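Side-chain contacts in putative sortase (PDB 2W1J), which probably acts as a sortase C transpeptidase that joins pilin subunits covalently during assembly of the pilus fibre on the pneumococcal surface: residues Gly67-Pro72 and Val172-Cys177; Pro79-Thr84 and Leu89-Gly94. One frame throughout, in Å; residues are numbered along the deposited sequence. Where two conformers were deposited one is given.

Contact 1: residues Gly67-Pro72 and Val172-Cys177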
loop_
_atom_site.group_PDB
_atom_site.type_symbol
_atom_site.label_atom_id
_atom_site.label_comp_id
_atom_site.label_asym_id
_atom_site.label_seq_id
_atom_site.Cartn_x
_atom_site.Cartn_y
_atom_site.Cartn_z
ATOM N N GLY A 67 8.511 -1.347 -2.008
ATOM C CA GLY A 67 8.420 -0.050 -2.672
ATOM C C GLY A 67 8.140 1.040 -1.660
ATOM O O GLY A 67 8.440 0.888 -0.471
ATOM N N HIS A 68 7.603 2.160 -2.128
ATOM C CA HIS A 68 7.186 3.212 -1.215
ATOM C C HIS A 68 5.981 3.954 -1.744
ATOM O O HIS A 68 5.700 3.930 -2.946
ATOM C CB HIS A 68 8.320 4.165 -0.773
ATOM C CG HIS A 68 9.160 4.726 -1.881
ATOM N ND1 HIS A 68 9.132 6.061 -2.226
ATOM C CD2 HIS A 68 10.146 4.169 -2.627
ATOM C CE1 HIS A 68 10.011 6.285 -3.187
ATOM N NE2 HIS A 68 10.644 5.155 -3.446
ATOM N N VAL A 69 5.251 4.558 -0.818
ATOM C CA VAL A 69 4.093 5.370 -1.152
ATOM C C VAL A 69 4.406 6.822 -0.836
ATOM O O VAL A 69 4.754 7.171 0.303
ATOM C CB VAL A 69 2.816 4.890 -0.403
ATOM C CG1 VAL A 69 3.014 4.858 1.108
ATOM C CG2 VAL A 69 1.605 5.714 -0.815
ATOM N N GLU A 70 4.294 7.660 -1.857
ATOM C CA GLU A 70 4.677 9.063 -1.789
ATOM C C GLU A 70 3.419 9.919 -1.935
ATOM O O GLU A 70 2.675 9.776 -2.917
ATOM C CB GLU A 70 5.661 9.364 -2.925
ATOM C CG GLU A 70 6.182 10.792 -2.916
ATOM C CD GLU A 70 6.938 11.161 -4.180
ATOM O OE1 GLU A 70 6.994 10.343 -5.125
ATOM O OE2 GLU A 70 7.467 12.292 -4.221
ATOM N N ILE A 71 3.182 10.802 -0.968
ATOM C CA ILE A 71 2.004 11.657 -1.014
ATOM C C ILE A 71 2.495 13.090 -0.811
ATOM O O ILE A 71 2.556 13.599 0.314
ATOM C CB ILE A 71 0.965 11.291 0.064
ATOM C CG1 ILE A 71 0.813 9.768 0.215
ATOM C CG2 ILE A 71 -0.363 11.984 -0.240
ATOM C CD1 ILE A 71 -0.045 9.353 1.401
ATOM N N PRO A 72 2.916 13.736 -1.902
ATOM C CA PRO A 72 3.625 15.010 -1.775
ATOM C C PRO A 72 2.851 16.086 -1.013
ATOM O O PRO A 72 3.448 16.855 -0.258
ATOM C CB PRO A 72 3.854 15.416 -3.235
ATOM C CG PRO A 72 3.967 14.120 -3.954
ATOM C CD PRO A 72 2.963 13.220 -3.282
ATOM N N VAL A 172 -5.829 2.060 -5.825
ATOM C CA VAL A 172 -5.066 1.848 -4.600
ATOM C C VAL A 172 -5.822 2.578 -3.496
ATOM O O VAL A 172 -6.211 3.740 -3.668
ATOM C CB VAL A 172 -3.620 2.382 -4.705
ATOM C CG1 VAL A 172 -2.941 2.398 -3.337
ATOM C CG2 VAL A 172 -2.819 1.534 -5.686
ATOM N N THR A 173 -6.043 1.890 -2.380
ATOM C CA THR A 173 -6.628 2.517 -1.198
ATOM C C THR A 173 -5.585 2.602 -0.094
ATOM O O THR A 173 -4.869 1.632 0.191
ATOM C CB THR A 173 -7.875 1.751 -0.715
ATOM O OG1 THR A 173 -8.893 1.852 -1.721
ATOM C CG2 THR A 173 -8.413 2.294 0.618
ATOM N N LEU A 174 -5.502 3.786 0.504
ATOM C CA LEU A 174 -4.688 4.049 1.680
ATOM C C LEU A 174 -5.605 3.955 2.896
ATOM O O LEU A 174 -6.650 4.612 2.956
ATOM C CB LEU A 174 -4.031 5.422 1.561
ATOM C CG LEU A 174 -3.352 5.691 0.212
ATOM C CD1 LEU A 174 -2.763 7.092 0.215
ATOM C CD2 LEU A 174 -2.271 4.669 -0.061
ATOM N N LEU A 175 -5.213 3.094 3.836
ATOM C CA LEU A 175 -6.057 2.683 4.952
ATOM C C LEU A 175 -5.419 3.071 6.285
ATOM O O LEU A 175 -4.259 2.747 6.527
ATOM C CB LEU A 175 -6.221 1.161 4.893
ATOM C CG LEU A 175 -6.873 0.429 6.064
ATOM C CD1 LEU A 175 -8.312 0.889 6.213
ATOM C CD2 LEU A 175 -6.811 -1.082 5.880
ATOM N N THR A 176 -6.188 3.736 7.150
ATOM C CA THR A 176 -5.708 4.025 8.502
ATOM C C THR A 176 -6.875 4.010 9.481
ATOM O O THR A 176 -8.017 3.781 9.086
ATOM C CB THR A 176 -4.915 5.343 8.537
ATOM O OG1 THR A 176 -4.190 5.438 9.764
ATOM C CG2 THR A 176 -5.823 6.558 8.377
ATOM N N CYS A 177 -6.588 4.251 10.754
ATOM C CA CYS A 177 -7.649 4.318 11.753
ATOM C C CYS A 177 -8.199 5.730 11.877
ATOM O O CYS A 177 -7.505 6.707 11.594
ATOM C CB CYS A 177 -7.143 3.835 13.112
ATOM S SG CYS A 177 -6.735 2.086 13.118
#
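Val69, tied by backbone hydrogen bonding to Leu78 on the neighbouring strand 76-82, sends its side chain inward to meet Leu174, and Ile71, two residues on, meets the same leucine. The contact itself is wholly apolar. Leu174 serves both partners because its fork has two methyls: CD1 lies 3.7 Å from Ile71 CD1, while CD2 is 4.1 Å from Val69 CG2. The two approaches differ. Ile71 and Leu174 are extended and come tip to tip, whereas Val69 and Leu174 slide past each other in opposite directions, so the valine lies alongside the leucine. Ile71 owes its reach to CD1 at the end of a stretched chain (chi2 172°). The shorter valine touches with CG2, the branch anti to its backbone N.

With 9.3 Å between the CA atoms of Val69 and Leu174, the strands do not pair; they face each other across the sortase beta-barrel interior and are bridged by side chains. Phe136 and Leu130 add further apolar cover to Ile71. On strand 170-178, Thr173 turns from this interior and gives its OG1 a hydrogen bond with His109.

Residues Thr173-Cys177 spell TLLTC, matching the sortase signature TLXTC, whose cysteine forms the acyl-enzyme in relatives; Cys177 is thus probably the nucleophile, though it stands well away from Val69 and Ile71. Branched aliphatic side chains suit a buried meeting that has no polar group to satisfy. Since dispersion and the exclusion of water carry it, it depends on how closely the methyls fit rather than on any directed bond.

Contact 2: residues Pro79-Thr84 and Leu89-Gly94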
loop_
_atom_site.group_PDB
_atom_site.type_symbol
_atom_site.label_atom_id
_atom_site.label_comp_id
_atom_site.label_asym_id
_atom_site.label_seq_id
_atom_site.Cartn_x
_atom_site.Cartn_y
_atom_site.Cartn_z
ATOM N N PRO A 79 8.175 3.692 3.244
ATOM C CA PRO A 79 8.454 2.384 2.671
ATOM C C PRO A 79 7.279 1.447 2.920
ATOM O O PRO A 79 6.577 1.580 3.939
ATOM C CB PRO A 79 9.676 1.910 3.454
ATOM C CG PRO A 79 9.565 2.610 4.779
ATOM C CD PRO A 79 8.917 3.938 4.496
ATOM N N VAL A 80 7.049 0.529 1.984
ATOM C CA VAL A 80 5.955 -0.428 2.084
ATOM C C VAL A 80 6.536 -1.825 2.247
ATOM O O VAL A 80 7.398 -2.247 1.464
ATOM C CB VAL A 80 5.063 -0.393 0.812
ATOM C CG1 VAL A 80 3.980 -1.447 0.896
ATOM C CG2 VAL A 80 4.459 0.989 0.610
ATOM N N TYR A 81 6.067 -2.537 3.267
ATOM C CA TYR A 81 6.504 -3.906 3.537
ATOM C C TYR A 81 5.344 -4.854 3.323
ATOM O O TYR A 81 4.188 -4.435 3.363
ATOM C CB TYR A 81 6.994 -4.044 4.982
ATOM C CG TYR A 81 8.176 -3.166 5.284
ATOM C CD1 TYR A 81 8.010 -1.874 5.755
ATOM C CD2 TYR A 81 9.470 -3.624 5.069
ATOM C CE1 TYR A 81 9.102 -1.065 6.014
ATOM C CE2 TYR A 81 10.562 -2.822 5.321
ATOM C CZ TYR A 81 10.372 -1.543 5.787
ATOM O OH TYR A 81 11.472 -0.753 6.042
ATOM N N ALA A 82 5.650 -6.131 3.109
ATOM C CA ALA A 82 4.614 -7.146 2.975
ATOM C C ALA A 82 3.884 -7.391 4.296
ATOM O O ALA A 82 4.499 -7.456 5.360
ATOM C CB ALA A 82 5.209 -8.443 2.450
ATOM N N GLY A 83 2.569 -7.542 4.211
ATOM C CA GLY A 83 1.752 -7.817 5.390
ATOM C C GLY A 83 1.580 -6.612 6.289
ATOM O O GLY A 83 2.069 -5.516 5.993
ATOM N N THR A 84 0.897 -6.828 7.408
ATOM C CA THR A 84 0.513 -5.728 8.279
ATOM C C THR A 84 0.781 -6.058 9.741
ATOM O O THR A 84 0.121 -5.527 10.632
ATOM C CB THR A 84 -0.976 -5.343 8.098
ATOM O OG1 THR A 84 -1.799 -6.508 8.212
ATOM C CG2 THR A 84 -1.209 -4.709 6.722
ATOM N N LEU A 89 4.132 -2.138 10.821
ATOM C CA LEU A 89 3.488 -0.837 10.986
ATOM C C LEU A 89 4.263 0.099 11.912
ATOM O O LEU A 89 4.038 1.306 11.924
ATOM C CB LEU A 89 2.039 -0.992 11.453
ATOM C CG LEU A 89 1.137 -1.772 10.491
ATOM C CD1 LEU A 89 -0.309 -1.730 10.945
ATOM C CD2 LEU A 89 1.256 -1.238 9.072
ATOM N N GLN A 90 5.199 -0.454 12.682
ATOM C CA GLN A 90 6.107 0.383 13.455
ATOM C C GLN A 90 7.176 1.010 12.567
ATOM O O GLN A 90 7.718 2.072 12.886
ATOM C CB GLN A 90 6.756 -0.419 14.586
ATOM C CG GLN A 90 5.787 -0.795 15.693
ATOM C CD GLN A 90 6.442 -1.588 16.803
ATOM O OE1 GLN A 90 7.086 -2.610 16.560
ATOM N NE2 GLN A 90 6.273 -1.126 18.037
ATOM N N GLN A 91 7.460 0.355 11.445
ATOM C CA GLN A 91 8.556 0.749 10.571
ATOM C C GLN A 91 8.116 1.574 9.352
ATOM O O GLN A 91 8.888 2.365 8.817
ATOM C CB GLN A 91 9.344 -0.491 10.134
ATOM C CG GLN A 91 10.044 -1.211 11.282
ATOM C CD GLN A 91 10.714 -2.503 10.853
ATOM O OE1 GLN A 91 10.245 -3.188 9.943
ATOM N NE2 GLN A 91 11.813 -2.848 11.515
ATOM N N GLY A 92 6.871 1.401 8.917
ATOM C CA GLY A 92 6.389 2.097 7.726
ATOM C C GLY A 92 4.969 1.690 7.412
ATOM O O GLY A 92 4.155 1.533 8.322
ATOM N N ALA A 93 4.671 1.530 6.128
ATOM C CA ALA A 93 3.361 1.070 5.698
ATOM C C ALA A 93 3.400 -0.427 5.412
ATOM O O ALA A 93 4.452 -0.982 5.047
ATOM C CB ALA A 93 2.912 1.830 4.445
ATOM N N GLY A 94 2.254 -1.082 5.559
ATOM C CA GLY A 94 2.131 -2.505 5.262
ATOM C C GLY A 94 1.127 -2.760 4.158
ATOM O O GLY A 94 0.067 -2.141 4.099
HETATM O O HOH W 1 11.457 1.385 7.581
#
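Ala93 joins Pro79 and Tyr81 in parallel beta pairing: its N donates to Pro79 O (2.9 Å, nearly straight at 163°), and its O accepts from Tyr81 N, also at 2.9 Å. A CA-H...O contact of 3.4 Å from Gly94 CA to Tyr81 O follows. Small Ala93 turns its methyl to the same face as Val80, whose CG2 lies 4.2 Å from Ala93 CB.

On the other face, Ala93 O sits at the edge of the Tyr81 ring, near its plane, while the Gln91 side chain crosses Tyr81 at about a right angle, bringing CB to 4.2 Å from Tyr81 CE1 and OE1 over one face, the amide tilted 39° from the ring. A water 2.6 Å from Tyr81 OH donates to Gln91 O. The hydroxyl is also bonded to Arg65, which helps fix the ring.

Gly92 leaves the helix with positive phi and, lacking a beta carbon, can lie against Pro79 O; the same lack lets Gly94 CA come within 3.1 Å of Gly83 O. Thr84, whose OG1 lies between N and the carbonyl carbon (chi1 52°), has CG2 left to meet Gly94 O, and Leu89 brings CD1 to 3.8 Å from Thr84 O.

Together these contacts close a beta-alpha-beta unit: strand 76-82, helix 86-91 and strand 93-95. Strand 65-71 flanks one side of the pair and strand 108-113 the other, with Ile112 covering Val80 and Ala93.

In the fold
Along the chain the order is 67-72, 79-84, 89-94 and then 172-177, so contact 2 is made entirely within the long excursion that separates the halves of contact 1. Their centres lie about 10 Å apart, and both belong to the same mixed sheet of the sortase domain. Strands 65-71 and 76-82 are neighbours in it, and Gly67 O and Val80 N, 2.8 Å apart, probably share a hydrogen bond that couples the two contacts directly. Contact 2 thus joins strands locally within the sheet, whereas contact 1 ties its early part across the interior to strand 170-178, which carries the probable nucleophile.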